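Local coordinates for shikimate dehydrogenase (NADP(+)) (Thermus thermophilus, PDB 2D5C), which catalyses the reversible NADPH-linked reduction of 3-dehydroshikimate to shikimate, a step in the chorismate pathway that leads to the aromatic amino acids, at residues P62-A67 with N98-G103; Q79-V84 with V131-R136; L105-A110 with L232-A237; A202-L205 with W211-F214; L238-R241 with L247-P250. All coordinates share one frame; numbering follows the deposited sequence.

Contact 1 of 5, residues P62-A67 with N98-G103; sequences PLKEAA and NTDAPG. With SKM ((3R,4S,5R)-3,4,5-trihydroxycyclohex-1-ene-1-carboxylic acid), chain E.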
# COMPACT_ATOMS: atom_id res chain seq x y z
N PRO A 62 4.52 4.84 22.50
CA PRO A 62 3.72 6.07 22.56
C PRO A 62 3.90 6.77 21.21
O PRO A 62 4.16 7.97 21.15
CB PRO A 62 4.39 6.84 23.68
CG PRO A 62 5.84 6.60 23.34
CD PRO A 62 5.90 5.12 22.94
N LEU A 63 3.75 6.00 20.14
CA LEU A 63 3.98 6.51 18.79
C LEU A 63 2.78 6.75 17.87
O LEU A 63 2.94 7.38 16.83
CB LEU A 63 4.95 5.58 18.07
CG LEU A 63 6.18 5.13 18.86
CD1 LEU A 63 6.88 4.01 18.11
CD2 LEU A 63 7.12 6.31 19.08
N LYS A 64 1.60 6.27 18.25
CA LYS A 64 0.43 6.39 17.38
C LYS A 64 -0.02 7.77 16.93
O LYS A 64 -0.51 7.92 15.81
CB LYS A 64 -0.76 5.65 17.99
CG LYS A 64 -0.60 4.13 18.05
CD LYS A 64 -1.91 3.49 18.46
CE LYS A 64 -1.83 1.98 18.50
NZ LYS A 64 -3.08 1.42 19.05
N GLU A 65 0.12 8.77 17.79
CA GLU A 65 -0.31 10.11 17.41
C GLU A 65 0.81 10.89 16.74
O GLU A 65 0.59 11.59 15.75
CB GLU A 65 -0.79 10.89 18.64
CG GLU A 65 -1.93 10.22 19.40
CD GLU A 65 -1.53 8.90 20.04
OE1 GLU A 65 -0.43 8.82 20.63
OE2 GLU A 65 -2.32 7.94 19.96
N ALA A 66 2.02 10.76 17.27
CA ALA A 66 3.16 11.47 16.72
C ALA A 66 3.50 11.02 15.30
O ALA A 66 4.11 11.77 14.54
CB ALA A 66 4.36 11.30 17.63
N ALA A 67 3.12 9.80 14.96
CA ALA A 67 3.44 9.24 13.65
C ALA A 67 2.81 9.96 12.45
O ALA A 67 3.45 10.08 11.40
CB ALA A 67 3.06 7.76 13.62
N ASN A 98 -5.76 2.90 10.30
CA ASN A 98 -6.09 2.52 11.66
C ASN A 98 -6.95 1.28 11.61
O ASN A 98 -8.10 1.35 11.18
CB ASN A 98 -6.85 3.63 12.38
CG ASN A 98 -7.06 3.30 13.86
OD1 ASN A 98 -7.74 2.33 14.21
ND2 ASN A 98 -6.47 4.11 14.73
N THR A 99 -6.39 0.14 12.03
CA THR A 99 -7.18 -1.07 12.03
C THR A 99 -7.77 -1.37 13.41
O THR A 99 -8.50 -2.33 13.55
CB THR A 99 -6.36 -2.28 11.53
OG1 THR A 99 -5.29 -2.56 12.44
CG2 THR A 99 -5.79 -1.98 10.14
N ASP A 100 -7.47 -0.53 14.41
CA ASP A 100 -8.04 -0.73 15.75
C ASP A 100 -9.54 -0.54 15.69
O ASP A 100 -10.30 -1.29 16.31
CB ASP A 100 -7.48 0.27 16.78
CG ASP A 100 -6.05 -0.03 17.19
OD1 ASP A 100 -5.72 -1.20 17.48
OD2 ASP A 100 -5.24 0.92 17.24
N ALA A 101 -10.00 0.47 14.95
CA ALA A 101 -11.44 0.73 14.86
C ALA A 101 -12.23 -0.41 14.21
O ALA A 101 -13.14 -0.97 14.82
CB ALA A 101 -11.71 2.06 14.13
N PRO A 102 -11.91 -0.78 12.96
CA PRO A 102 -12.67 -1.88 12.34
C PRO A 102 -12.46 -3.21 13.07
O PRO A 102 -13.36 -4.04 13.13
CB PRO A 102 -12.13 -1.90 10.90
CG PRO A 102 -10.73 -1.36 11.06
CD PRO A 102 -10.94 -0.22 12.01
N GLY A 103 -11.27 -3.39 13.63
CA GLY A 103 -10.97 -4.61 14.36
C GLY A 103 -11.87 -4.75 15.57
O GLY A 103 -12.35 -5.84 15.90
O12 SKM E . -2.97 -1.35 17.46
C8 SKM E . -2.24 -2.47 18.01
C6 SKM E . -0.84 -2.54 17.36
O7 SKM E . -0.99 -2.70 15.95
C5 SKM E . -0.02 -3.74 17.92
C4 SKM E . -0.22 -3.95 19.42
C1 SKM E . 0.68 -4.91 20.11
O2 SKM E . 1.63 -5.56 19.40
O3 SKM E . 0.57 -5.13 21.31
C10 SKM E . -1.15 -3.31 20.14
C9 SKM E . -2.11 -2.30 19.56
O11 SKM E . -1.63 -0.98 19.86
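Lys64 and Asp100 meet across widely spaced backbones: their CA atoms are 11.2 Å apart, and the loop residues 62-67 come no closer to 98-103, CA to CA, than the 9.5 Å between Lys64 and Asn98. The gap is bridged by side chains alone, in the active site of the shikimate dehydrogenase fold, where Lys64 is the proton acceptor and Asp100 binds shikimate. The lysine chain runs extended from CG to its amine and meets the aspartate coming from the opposite direction. Lys64 NZ lies 2.9 Å from Asp100 OD2 in a salt bridge, on the syn side of that oxygen and 26° out of the carboxylate plane. The two groups share the substrate. Lys64 NZ donates to SKM O11 at 2.9 Å and, at 3.2 Å, to SKM O12, while SKM O12 donates to Asp100 OD1 at 2.8 Å; the two carboxylate oxygens thus serve different partners. With an alanine in place of Asp100, O12 would probably lose its acceptor and Lys64 NZ its carboxylate mate, leaving the amine freer to swing away from the hydroxyls. Asn85 and Gln235 flank the aspartate and also bind the substrate. Asp100 stands in the first turn of helix 100-110, which Asn98 caps: Asn98 OD1 accepts from Ala101 N at 3.0 Å, with a C=O...N angle of 165°.

Contact 2 of 5, residues Q79-V84 with V131-R136; sequences QRIGAV and VAFALR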
# COMPACT_ATOMS: atom_id res chain seq x y z
N GLN A 79 -7.18 10.03 10.23
CA GLN A 79 -7.07 11.47 10.43
C GLN A 79 -8.04 11.91 11.53
O GLN A 79 -7.67 12.67 12.43
CB GLN A 79 -7.40 12.23 9.14
CG GLN A 79 -6.30 12.16 8.08
CD GLN A 79 -6.64 12.96 6.83
OE1 GLN A 79 -7.20 14.05 6.91
NE2 GLN A 79 -6.28 12.42 5.67
N ARG A 80 -9.27 11.44 11.45
CA ARG A 80 -10.29 11.81 12.43
C ARG A 80 -9.92 11.24 13.79
O ARG A 80 -10.03 11.91 14.81
CB ARG A 80 -11.65 11.28 11.98
CG ARG A 80 -12.10 11.80 10.61
CD ARG A 80 -12.69 13.20 10.68
NE ARG A 80 -11.79 14.19 11.28
CZ ARG A 80 -10.88 14.90 10.62
NH1 ARG A 80 -10.73 14.74 9.32
NH2 ARG A 80 -10.12 15.77 11.28
N ILE A 81 -9.47 9.99 13.82
CA ILE A 81 -9.09 9.35 15.07
C ILE A 81 -7.86 10.03 15.65
O ILE A 81 -7.72 10.13 16.87
CB ILE A 81 -8.82 7.83 14.84
CG1 ILE A 81 -10.12 7.15 14.41
CG2 ILE A 81 -8.24 7.19 16.10
CD1 ILE A 81 -9.95 5.70 13.91
N GLY A 82 -6.97 10.49 14.78
CA GLY A 82 -5.74 11.12 15.23
C GLY A 82 -4.70 10.11 15.65
O GLY A 82 -3.75 10.44 16.36
N ALA A 83 -4.86 8.86 15.21
CA ALA A 83 -3.90 7.83 15.57
C ALA A 83 -3.80 6.80 14.45
O ALA A 83 -4.80 6.42 13.86
CB ALA A 83 -4.32 7.14 16.88
N VAL A 84 -2.57 6.37 14.19
CA VAL A 84 -2.29 5.38 13.17
C VAL A 84 -1.67 4.18 13.87
O VAL A 84 -0.70 4.33 14.63
CB VAL A 84 -1.29 5.93 12.14
CG1 VAL A 84 -0.66 4.79 11.34
CG2 VAL A 84 -2.01 6.92 11.20
N VAL A 131 -12.01 3.31 19.34
CA VAL A 131 -13.21 2.59 19.76
C VAL A 131 -14.45 3.47 19.62
O VAL A 131 -15.49 3.03 19.11
CB VAL A 131 -13.07 2.10 21.23
CG1 VAL A 131 -14.40 1.54 21.74
CG2 VAL A 131 -12.01 1.00 21.28
N ALA A 132 -14.35 4.72 20.06
CA ALA A 132 -15.47 5.65 19.95
C ALA A 132 -15.84 5.84 18.47
O ALA A 132 -17.02 5.88 18.12
CB ALA A 132 -15.10 7.01 20.59
N PHE A 133 -14.83 5.96 17.61
CA PHE A 133 -15.06 6.12 16.18
C PHE A 133 -15.79 4.91 15.60
O PHE A 133 -16.74 5.05 14.83
CB PHE A 133 -13.72 6.30 15.46
CG PHE A 133 -13.85 6.52 13.97
CD1 PHE A 133 -13.98 5.44 13.10
CD2 PHE A 133 -13.86 7.81 13.44
CE1 PHE A 133 -14.12 5.64 11.73
CE2 PHE A 133 -13.99 8.01 12.07
CZ PHE A 133 -14.12 6.92 11.22
N ALA A 134 -15.35 3.72 15.99
CA ALA A 134 -15.97 2.50 15.51
C ALA A 134 -17.42 2.36 15.98
O ALA A 134 -18.31 2.01 15.19
CB ALA A 134 -15.16 1.30 15.97
N LEU A 135 -17.67 2.64 17.26
CA LEU A 135 -19.03 2.53 17.79
C LEU A 135 -19.94 3.57 17.15
O LEU A 135 -21.13 3.33 16.98
CB LEU A 135 -19.05 2.70 19.30
CG LEU A 135 -18.33 1.59 20.07
CD1 LEU A 135 -18.31 1.95 21.55
CD2 LEU A 135 -19.05 0.27 19.85
N ARG A 136 -19.37 4.72 16.80
CA ARG A 136 -20.16 5.78 16.16
C ARG A 136 -20.54 5.31 14.76
O ARG A 136 -21.68 5.49 14.30
CB ARG A 136 -19.36 7.09 16.06
CG ARG A 136 -20.20 8.26 15.49
CD ARG A 136 -19.36 9.50 15.15
NE ARG A 136 -18.48 9.30 13.99
CZ ARG A 136 -17.96 10.30 13.28
NH1 ARG A 136 -18.23 11.56 13.59
NH2 ARG A 136 -17.16 10.04 12.24
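Ile81 lays its CG1-CD1 branch against Phe133, and this apolar packing carries most of the contact. The two side chains cross at about a right angle, with Ile81 CG1 3.8 Å from Phe133 CG and Ile81 CD1 over one face of the ring, near the end attached to the backbone. Phe133 gets there because its CG is anti to the backbone N (chi1 -179°), which sends the ring out from helix 126-137. A second apolar touch comes from Arg80: its CB is 4.0 Å from Phe133 CE2, whereas its chain folds back at chi2 and chi3 and carries the guanidinium elsewhere. The helix that bears Phe133 follows the glycine-rich NADP-binding turn of the Rossmann domain, while helix 76-81 belongs to the substrate-binding domain, so the packing joins the two domains. Polar bonds to Arg129, one turn before Phe133, tie the same helices: its NE and NH2 donate to the carbonyl oxygens of Ile81 and Arg80, at the C-terminal end of helix 76-81. As for charge, Arg80 NE and Arg136 NH2 stay 6.9 Å apart, and Arg136 NH1 is bonded to Phe159 O.

Contact 3 of 5, residues L105-A110 with L232-A237; sequences LEALKA and LAWQGA. With SKM ((3R,4S,5R)-3,4,5-trihydroxycyclohex-1-ene-1-carboxylic acid), chain E.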
# COMPACT_ATOMS: atom_id res chain seq x y z
N LEU A 105 -15.00 -3.62 16.00
CA LEU A 105 -16.34 -4.04 15.60
C LEU A 105 -16.37 -5.52 15.21
O LEU A 105 -17.32 -6.23 15.54
CB LEU A 105 -16.85 -3.17 14.43
CG LEU A 105 -17.12 -1.70 14.74
CD1 LEU A 105 -17.68 -0.98 13.51
CD2 LEU A 105 -18.12 -1.61 15.89
N GLU A 106 -15.33 -5.99 14.53
CA GLU A 106 -15.27 -7.40 14.12
C GLU A 106 -15.18 -8.28 15.37
O GLU A 106 -15.85 -9.31 15.46
CB GLU A 106 -14.05 -7.66 13.24
CG GLU A 106 -13.98 -6.85 11.95
CD GLU A 106 -14.91 -7.36 10.87
OE1 GLU A 106 -14.64 -7.07 9.68
OE2 GLU A 106 -15.92 -8.03 11.19
N ALA A 107 -14.37 -7.85 16.34
CA ALA A 107 -14.21 -8.59 17.59
C ALA A 107 -15.52 -8.66 18.36
O ALA A 107 -15.87 -9.71 18.92
CB ALA A 107 -13.12 -7.95 18.46
N LEU A 108 -16.27 -7.55 18.39
CA LEU A 108 -17.55 -7.54 19.09
C LEU A 108 -18.49 -8.60 18.51
O LEU A 108 -19.12 -9.34 19.25
CB LEU A 108 -18.24 -6.17 18.97
CG LEU A 108 -17.82 -4.99 19.84
CD1 LEU A 108 -18.93 -3.94 19.76
CD2 LEU A 108 -17.64 -5.42 21.30
N LYS A 109 -18.58 -8.66 17.18
CA LYS A 109 -19.45 -9.65 16.56
C LYS A 109 -18.98 -11.07 16.89
O LYS A 109 -19.79 -11.95 17.17
CB LYS A 109 -19.48 -9.46 15.04
CG LYS A 109 -20.07 -8.14 14.61
CD LYS A 109 -20.20 -8.08 13.09
CE LYS A 109 -20.80 -6.76 12.65
NZ LYS A 109 -21.00 -6.72 11.17
N ALA A 110 -17.67 -11.27 16.87
CA ALA A 110 -17.08 -12.57 17.18
C ALA A 110 -17.37 -12.99 18.62
O ALA A 110 -17.33 -14.18 18.94
CB ALA A 110 -15.58 -12.54 16.93
N LEU A 232 -7.28 -7.63 19.47
CA LEU A 232 -5.87 -7.68 19.10
C LEU A 232 -5.70 -8.50 17.82
O LEU A 232 -4.98 -8.10 16.90
CB LEU A 232 -5.04 -8.31 20.23
CG LEU A 232 -3.53 -8.40 20.00
CD1 LEU A 232 -2.95 -7.02 19.82
CD2 LEU A 232 -2.87 -9.10 21.18
N ALA A 233 -6.38 -9.64 17.76
CA ALA A 233 -6.31 -10.54 16.61
C ALA A 233 -6.92 -9.94 15.35
O ALA A 233 -6.37 -10.09 14.25
CB ALA A 233 -7.00 -11.85 16.93
N TRP A 234 -8.07 -9.29 15.48
CA TRP A 234 -8.71 -8.69 14.32
C TRP A 234 -7.97 -7.47 13.78
O TRP A 234 -7.81 -7.34 12.56
CB TRP A 234 -10.16 -8.34 14.65
CG TRP A 234 -11.09 -9.45 14.31
CD1 TRP A 234 -11.66 -10.34 15.17
CD2 TRP A 234 -11.52 -9.81 13.00
NE1 TRP A 234 -12.42 -11.24 14.47
CE2 TRP A 234 -12.36 -10.94 13.13
CE3 TRP A 234 -11.29 -9.29 11.72
CZ2 TRP A 234 -12.97 -11.56 12.04
CZ3 TRP A 234 -11.88 -9.91 10.63
CH2 TRP A 234 -12.72 -11.03 10.80
N GLN A 235 -7.51 -6.58 14.66
CA GLN A 235 -6.79 -5.43 14.14
C GLN A 235 -5.53 -5.92 13.42
O GLN A 235 -5.09 -5.32 12.43
CB GLN A 235 -6.46 -4.42 15.25
CG GLN A 235 -5.46 -4.86 16.33
CD GLN A 235 -4.01 -4.85 15.86
OE1 GLN A 235 -3.57 -3.93 15.15
NE2 GLN A 235 -3.24 -5.85 16.29
N GLY A 236 -4.96 -7.03 13.92
CA GLY A 236 -3.77 -7.59 13.31
C GLY A 236 -4.07 -8.22 11.95
O GLY A 236 -3.33 -8.00 10.99
N ALA A 237 -5.13 -9.03 11.87
CA ALA A 237 -5.49 -9.67 10.60
C ALA A 237 -5.79 -8.61 9.55
O ALA A 237 -5.40 -8.74 8.39
CB ALA A 237 -6.71 -10.57 10.79
O12 SKM E . -2.97 -1.35 17.46
C8 SKM E . -2.24 -2.47 18.01
C6 SKM E . -0.84 -2.54 17.36
O7 SKM E . -0.99 -2.70 15.95
C5 SKM E . -0.02 -3.74 17.92
C4 SKM E . -0.22 -3.95 19.42
C1 SKM E . 0.68 -4.91 20.11
O2 SKM E . 1.63 -5.56 19.40
O3 SKM E . 0.57 -5.13 21.31
C10 SKM E . -1.15 -3.31 20.14
C9 SKM E . -2.11 -2.30 19.56
O11 SKM E . -1.63 -0.98 19.86
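Glu106 lies over one face of the Trp234 indole, and that apolar and CH-pi packing accounts for most of what these helices share. Glu106 CB stands 3.6 Å from the centroid of the five-membered ring, 22° off its normal, and is only 3.3 Å from Trp234 CD2. Beyond it, Glu106 CG is 3.6 Å from Trp234 CE3, and the bend at chi2 brings the carboxylate over the outer part of the six-membered ring, nearly parallel to it at 20°. The pyrrole part of the indole also reaches small residues: Trp234 CD1 is 4.3 Å from Ala107 CB, and Trp234 NE1 4.2 Å from Ala110 CB. Trp234 chi1 is -92°, well off a staggered value, which suggests that the fit is somewhat strained; Pro250 packs on the same indole. A leucine in place of Trp234 would probably leave Glu106 without its flat support and open a gap between the helices.

The hydrogen bonds are made by Gln235, on the side of helix 232-237 that faces the substrate. Gln235 OE1 accepts from SKM O7 at 3.0 Å, while its NE2 donates at 2.9 Å to Leu232 O, on a lone pair in the carbonyl plane. That second bond fixes which way round the amide sits and turns its oxygen to the substrate.

The segment axes approach to 8.8 Å, consistent with the small alanines at the interface. Helices 100-110 and 229-244 are the pair that connects the two domains in the shikimate dehydrogenase fold, here packed beside the shikimate site.

Contact 4 of 5, residues A202-L205 with W211-F214; sequences AVDL and WTRF. With SO4 (sulfate ion), chain C.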
# COMPACT_ATOMS: atom_id res chain seq x y z
N ALA A 202 -19.16 -5.72 28.87
CA ALA A 202 -17.92 -4.99 29.12
C ALA A 202 -16.78 -5.59 28.30
O ALA A 202 -16.69 -6.81 28.13
CB ALA A 202 -17.56 -5.01 30.60
N VAL A 203 -15.92 -4.72 27.77
CA VAL A 203 -14.78 -5.15 26.97
C VAL A 203 -13.55 -4.42 27.48
O VAL A 203 -13.63 -3.23 27.77
CB VAL A 203 -14.99 -4.80 25.48
CG1 VAL A 203 -13.80 -5.29 24.66
CG2 VAL A 203 -16.30 -5.44 24.98
N ASP A 204 -12.44 -5.14 27.61
CA ASP A 204 -11.20 -4.51 28.09
C ASP A 204 -10.13 -4.66 27.02
O ASP A 204 -9.90 -5.76 26.52
CB ASP A 204 -10.73 -5.17 29.41
CG ASP A 204 -9.74 -4.31 30.19
OD1 ASP A 204 -9.11 -3.42 29.58
OD2 ASP A 204 -9.56 -4.52 31.42
N LEU A 205 -9.50 -3.55 26.64
CA LEU A 205 -8.44 -3.59 25.64
C LEU A 205 -7.13 -4.08 26.27
O LEU A 205 -6.25 -4.57 25.57
CB LEU A 205 -8.22 -2.20 25.02
CG LEU A 205 -9.44 -1.51 24.39
CD1 LEU A 205 -8.98 -0.36 23.49
CD2 LEU A 205 -10.23 -2.51 23.59
N TRP A 211 -7.22 -11.65 32.39
CA TRP A 211 -8.42 -11.38 33.17
C TRP A 211 -8.12 -10.31 34.19
O TRP A 211 -7.76 -10.59 35.33
CB TRP A 211 -8.93 -12.67 33.82
CG TRP A 211 -9.52 -13.56 32.79
CD1 TRP A 211 -8.92 -14.63 32.19
CD2 TRP A 211 -10.79 -13.38 32.13
NE1 TRP A 211 -9.73 -15.12 31.19
CE2 TRP A 211 -10.88 -14.37 31.14
CE3 TRP A 211 -11.84 -12.47 32.29
CZ2 TRP A 211 -12.00 -14.48 30.29
CZ3 TRP A 211 -12.95 -12.58 31.45
CH2 TRP A 211 -13.02 -13.58 30.47
N THR A 212 -8.25 -9.07 33.74
CA THR A 212 -8.00 -7.88 34.52
C THR A 212 -8.99 -7.73 35.65
O THR A 212 -10.03 -8.39 35.68
CB THR A 212 -8.10 -6.64 33.62
OG1 THR A 212 -9.40 -6.60 33.03
CG2 THR A 212 -7.06 -6.72 32.49
N ARG A 213 -8.68 -6.84 36.59
CA ARG A 213 -9.59 -6.60 37.69
C ARG A 213 -10.93 -6.10 37.11
O ARG A 213 -11.99 -6.58 37.50
CB ARG A 213 -9.02 -5.57 38.66
CG ARG A 213 -9.92 -5.37 39.87
CD ARG A 213 -9.34 -4.47 40.95
NE ARG A 213 -10.36 -4.25 41.96
CZ ARG A 213 -10.47 -3.18 42.73
NH1 ARG A 213 -9.60 -2.18 42.63
NH2 ARG A 213 -11.49 -3.09 43.58
N PHE A 214 -10.86 -5.16 36.17
CA PHE A 214 -12.05 -4.61 35.50
C PHE A 214 -12.96 -5.72 34.94
O PHE A 214 -14.18 -5.72 35.14
CB PHE A 214 -11.59 -3.68 34.37
CG PHE A 214 -12.71 -3.16 33.48
CD1 PHE A 214 -13.43 -2.02 33.84
CD2 PHE A 214 -12.98 -3.77 32.27
CE1 PHE A 214 -14.40 -1.49 32.98
CE2 PHE A 214 -13.96 -3.25 31.40
CZ PHE A 214 -14.66 -2.11 31.76
S SO4 C . -13.29 -0.06 44.44
O1 SO4 C . -14.30 -1.01 43.60
O2 SO4 C . -14.09 1.08 44.82
O3 SO4 C . -12.81 -0.71 45.47
O4 SO4 C . -12.34 0.35 43.45
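The beta-alpha-beta unit made of strand 201-204, helix 213-220 and strand 224-226 in the Rossmann domain has its first turn here, where Asp204 at the strand end meets Thr212 at the N-cap of the helix. Thr212 OG1 donates to Asp204 OD2 at 2.6 Å, a short bond. The hydroxyl comes from the anti side of the carboxylate oxygen, 26° out of its plane, the two side chains approaching from opposite directions. The same OG1 accepts from Leu215 N inside the helix, so one hydroxyl links strand to helix while capping it.

Phe214 packs beside this bond. With its CG anti to the backbone N (chi1 173°), the ring is brought against the strand. Phe214 CD2 is 3.6 Å from Asp204 OD2 and 3.9 Å from Asp204 CB, with the carboxylate and ring planes at 77°. Farther along, Phe214 CE2 lies 3.6 Å from Val203 O and 4.1 Å from Ala202 CB, and Phe196 meets the ring as well. Arg213 takes no part in the strand contact; Arg213 NH2 makes a weak bond to O3 of a sulfate ion, probably from the crystallisation liquor, which lies at the guanidinium edge, near its plane.

Asp204 OD1, for its part, accepts from Asn177 ND2 and Val206 N. A buried carboxylate gripped by three donors, next to the start of a helix, is likely to stay ionised, and its bonds hold the turn right beside Leu205, which binds NADP(+).

Contact 5 of 5, residues L238-R241 with L247-P250; sequences LAFR and LPDP. With SO4 (sulfate ion), chain F.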
# COMPACT_ATOMS: atom_id res chain seq x y z
N LEU A 238 -6.48 -7.56 9.97
CA LEU A 238 -6.82 -6.49 9.04
C LEU A 238 -5.57 -5.76 8.57
O LEU A 238 -5.51 -5.34 7.41
CB LEU A 238 -7.78 -5.49 9.70
CG LEU A 238 -9.18 -6.03 9.98
CD1 LEU A 238 -9.98 -4.97 10.71
CD2 LEU A 238 -9.86 -6.43 8.69
N ALA A 239 -4.59 -5.61 9.44
CA ALA A 239 -3.36 -4.93 9.04
C ALA A 239 -2.61 -5.79 8.04
O ALA A 239 -2.04 -5.30 7.06
CB ALA A 239 -2.46 -4.66 10.26
N PHE A 240 -2.60 -7.10 8.28
CA PHE A 240 -1.93 -8.02 7.37
C PHE A 240 -2.55 -7.96 5.97
O PHE A 240 -1.84 -8.03 4.96
CB PHE A 240 -2.00 -9.46 7.91
CG PHE A 240 -1.00 -10.38 7.29
CD1 PHE A 240 0.21 -10.65 7.93
CD2 PHE A 240 -1.25 -10.96 6.05
CE1 PHE A 240 1.16 -11.49 7.34
CE2 PHE A 240 -0.32 -11.79 5.45
CZ PHE A 240 0.90 -12.06 6.09
N ARG A 241 -3.87 -7.84 5.90
CA ARG A 241 -4.53 -7.75 4.62
C ARG A 241 -4.16 -6.43 3.96
O ARG A 241 -3.99 -6.37 2.76
CB ARG A 241 -6.06 -7.87 4.75
CG ARG A 241 -6.77 -7.92 3.41
CD ARG A 241 -8.26 -8.10 3.58
NE ARG A 241 -8.85 -7.00 4.34
CZ ARG A 241 -10.11 -6.97 4.76
NH1 ARG A 241 -10.93 -7.99 4.52
NH2 ARG A 241 -10.54 -5.91 5.44
N LEU A 247 -6.10 -12.04 3.80
CA LEU A 247 -6.61 -12.01 5.17
C LEU A 247 -6.31 -13.31 5.93
O LEU A 247 -6.88 -14.36 5.62
CB LEU A 247 -8.13 -11.76 5.17
CG LEU A 247 -8.81 -11.57 6.54
CD1 LEU A 247 -8.35 -10.28 7.20
CD2 LEU A 247 -10.32 -11.53 6.34
N PRO A 248 -5.40 -13.27 6.91
CA PRO A 248 -5.10 -14.48 7.67
C PRO A 248 -6.30 -14.76 8.58
O PRO A 248 -7.09 -13.84 8.86
CB PRO A 248 -3.83 -14.11 8.43
CG PRO A 248 -4.01 -12.62 8.66
CD PRO A 248 -4.53 -12.15 7.32
N ASP A 249 -6.45 -15.99 9.05
CA ASP A 249 -7.59 -16.33 9.92
C ASP A 249 -7.48 -15.64 11.27
O ASP A 249 -6.55 -15.91 12.04
CB ASP A 249 -7.68 -17.84 10.14
CG ASP A 249 -8.95 -18.23 10.86
OD1 ASP A 249 -9.97 -18.49 10.19
OD2 ASP A 249 -8.94 -18.25 12.11
N PRO A 250 -8.44 -14.74 11.59
CA PRO A 250 -8.43 -14.01 12.86
C PRO A 250 -8.45 -14.91 14.10
O PRO A 250 -7.75 -14.64 15.08
CB PRO A 250 -9.67 -13.13 12.76
CG PRO A 250 -9.79 -12.90 11.27
CD PRO A 250 -9.53 -14.28 10.73
S SO4 F . -8.53 -3.76 2.54
O1 SO4 F . -7.36 -4.41 3.44
O2 SO4 F . -7.83 -2.96 1.55
O3 SO4 F . -9.26 -4.70 2.00
O4 SO4 F . -9.22 -2.89 3.46
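Arg241 and Leu247 face each other where helix 229-244 gives way to the link into helix 250-260, a helix-loop-helix connection in the C-terminal part of the chain; their CA atoms are 4.8 Å apart. Followed outward, Arg241 starts with CB 4.1 Å from Leu247 CD1. Arg241 CG is anti to the backbone N (chi1 -174°) and approaches sulfate O1 at 3.6 Å. Arg241 CD touches Leu247 CB at 4.0 Å. At chi3 (60°) the chain bends, and Arg241 NE donates to sulfate O1 at 3.1 Å with an N-H...O angle of 138°. The guanidinium then lies between unlike neighbours: sulfate O3 over one face, Leu247 CD1 over the opposite one, while Arg241 NH1 is 4.0 Å from Leu247 CD2. The sulfate, probably from the crystallisation liquor, is also held by Glu91 N of the second subunit, so the arginine sits near the dimer partner.

Phe240 and Pro248 make a separate, apolar contact. Phe240 turns toward helix 16-26, where His20, Ala23 and Leu24 take its ring, and Pro248 crosses it obliquely. Asp249 caps helix 250-260 through Gly252 N. Closest of the apolar pairs is Phe240 CD2 with Pro248 CD, at 3.7 Å.

How the contacts relate
Contacts 1 and 2 cross along the chain and lie only 9 Å apart, centre to centre, with Asn98 ND2 reaching Ala83 O. Contact 1 closes before contact 3 opens, and contact 5 comes last, after contact 3 closes. Contact 1 shares helix 100-110 with contact 3, and contact 3 shares helix 229-244 with contact 5, so these two helices connect contacts 1, 3 and 5. Contact 4, nested inside the loop closed by contact 3, lies on the parallel Rossmann sheet. Contacts 1 and 3 supply substrate-binding groups, and contact 2 adds packing between the domains; contacts 4 and 5 lie farther out, 24 Å apart between centres and without touching.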